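Local coordinates for protein DnaJ homolog dnj-2 (Caenorhabditis elegans, PDB 2QSA) that is probably a membrane-bound J-domain co-chaperone of the DNAJC25 family, its N-terminal J domain expected to stimulate an Hsp70 partner, at residues Asp19-Asn24 with Gln31-Ala36. Residues are numbered along the deposited sequence; the frame is centred on the assembly and turned at random.
Sequences DVLEVN and QKLAKA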
# COMPACT_ATOMS: atom_id res chain seq x y z
N ASP A 19 -0.97 -0.10 -7.44
CA ASP A 19 -2.15 0.58 -8.01
C ASP A 19 -2.64 1.70 -7.10
O ASP A 19 -3.07 2.73 -7.59
CB ASP A 19 -3.30 -0.39 -8.22
CG ASP A 19 -2.99 -1.46 -9.27
OD1 ASP A 19 -2.06 -1.28 -10.06
OD2 ASP A 19 -3.76 -2.45 -9.34
N VAL A 20 -2.56 1.47 -5.78
CA VAL A 20 -2.98 2.51 -4.84
C VAL A 20 -2.26 3.85 -5.07
O VAL A 20 -2.87 4.92 -5.01
CB VAL A 20 -2.77 2.05 -3.35
CG1 VAL A 20 -3.01 3.22 -2.37
CG2 VAL A 20 -3.72 0.88 -3.02
N LEU A 21 -0.96 3.76 -5.33
CA LEU A 21 -0.16 4.94 -5.61
C LEU A 21 -0.04 5.30 -7.09
O LEU A 21 0.66 6.26 -7.43
CB LEU A 21 1.22 4.77 -4.96
CG LEU A 21 1.18 4.65 -3.42
CD1 LEU A 21 2.63 4.46 -2.88
CD2 LEU A 21 0.57 5.89 -2.76
N GLU A 22 -0.73 4.55 -7.95
CA GLU A 22 -0.70 4.76 -9.41
C GLU A 22 0.75 4.73 -9.92
O GLU A 22 1.15 5.55 -10.76
CB GLU A 22 -1.48 6.05 -9.79
CG GLU A 22 -2.93 6.08 -9.22
CD GLU A 22 -3.66 7.47 -9.30
OE1 GLU A 22 -3.02 8.55 -9.32
OE2 GLU A 22 -4.92 7.46 -9.27
N VAL A 23 1.55 3.83 -9.37
CA VAL A 23 2.90 3.59 -9.87
C VAL A 23 2.96 2.22 -10.54
O VAL A 23 2.10 1.37 -10.31
CB VAL A 23 4.00 3.68 -8.78
CG1 VAL A 23 4.09 5.10 -8.25
CG2 VAL A 23 3.72 2.73 -7.69
N ASN A 24 3.98 2.02 -11.36
CA ASN A 24 4.04 0.82 -12.18
C ASN A 24 5.15 -0.07 -11.63
O ASN A 24 6.29 0.38 -11.54
CB ASN A 24 4.33 1.27 -13.63
CG ASN A 24 4.46 0.13 -14.59
OD1 ASN A 24 4.31 -1.04 -14.23
ND2 ASN A 24 4.73 0.46 -15.87
N GLN A 31 12.24 7.52 -6.35
CA GLN A 31 11.94 8.91 -6.60
C GLN A 31 10.48 9.07 -7.05
O GLN A 31 9.73 9.89 -6.48
CB GLN A 31 12.96 9.43 -7.61
CG GLN A 31 13.12 10.87 -7.72
CD GLN A 31 14.29 11.17 -8.69
OE1 GLN A 31 15.50 11.26 -8.30
NE2 GLN A 31 13.94 11.36 -9.94
N LYS A 32 10.06 8.28 -8.06
CA LYS A 32 8.70 8.32 -8.55
C LYS A 32 7.72 7.94 -7.45
O LYS A 32 6.62 8.50 -7.38
CB LYS A 32 8.51 7.31 -9.70
CG LYS A 32 9.33 7.61 -10.93
CD LYS A 32 9.01 6.54 -11.96
CE LYS A 32 10.00 6.49 -13.08
NZ LYS A 32 9.43 5.51 -14.05
N LEU A 33 8.10 6.94 -6.65
CA LEU A 33 7.23 6.43 -5.56
C LEU A 33 6.99 7.56 -4.56
O LEU A 33 5.84 7.79 -4.14
CB LEU A 33 7.89 5.24 -4.87
CG LEU A 33 7.02 4.66 -3.73
CD1 LEU A 33 5.80 3.90 -4.33
CD2 LEU A 33 7.87 3.73 -2.88
N ALA A 34 8.05 8.28 -4.19
CA ALA A 34 7.89 9.33 -3.17
C ALA A 34 6.99 10.47 -3.73
O ALA A 34 6.13 11.02 -3.03
CB ALA A 34 9.26 9.89 -2.74
N LYS A 35 7.19 10.81 -5.00
CA LYS A 35 6.41 11.90 -5.58
C LYS A 35 4.91 11.54 -5.59
O LYS A 35 4.04 12.37 -5.29
CB LYS A 35 6.92 12.17 -7.00
CG LYS A 35 6.17 13.28 -7.73
CD LYS A 35 6.55 13.26 -9.24
CE LYS A 35 5.96 14.40 -10.07
NZ LYS A 35 6.27 15.74 -9.61
N ALA A 36 4.65 10.28 -5.93
CA ALA A 36 3.26 9.73 -6.03
C ALA A 36 2.60 9.73 -4.64
O ALA A 36 1.48 10.23 -4.47
CB ALA A 36 3.27 8.34 -6.63
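Leu21 and Leu33 meet through single methyl groups, CD1 of Leu21 lying 3.5 Å from CD1 of Leu33. The two side chains run at a slant to each other. The first bond of the Leu33 side chain points neither toward nor away from segment 19-24. With CG anti to the backbone N (chi1 -179°), CD1 is carried across to it. The same methyl, Leu33 CD1, also lies 4.1 Å from CG2 of Val23. One methyl of Leu33 thus touches both Leu21 and Val23.

Ala36 makes the second apolar patch, one turn further along helix 30-43. Its CB packs 3.7 Å from CG1 of Val23, the branch placed anti to the carbonyl carbon (chi1 -66°). The two methyls of Val23 therefore divide the work: CG1 goes to Ala36 and CG2 to Leu33. The small side chain of Ala36 lets the backbone come close, and its CB lies 3.4 Å from the carbonyl O of Leu21.

No hydrogen bond joins the two segments. Glu22 leaves helix 17-20 with positive phi (54°) in a Schellman motif, and its N bonds to Asp19 O at 3.0 Å. This turn sends the chain on to Val23. Lys32 lies at the margin, and its NZ bonds to the carbonyl O of Glu27.

The contact lies within the J domain, whose antiparallel helical hairpin is formed here by helices 30-43 and 52-73. The short helix 17-20 and the turn after it pack against that hairpin, here on the first turns of helix 30-43. Helix 52-73 packs against both leucines: Leu21 touches Ala68, and Leu33 touches Tyr69 and Leu72. Both leucines are buried, so the contact continues into the apolar core that these segments share with helix 52-73.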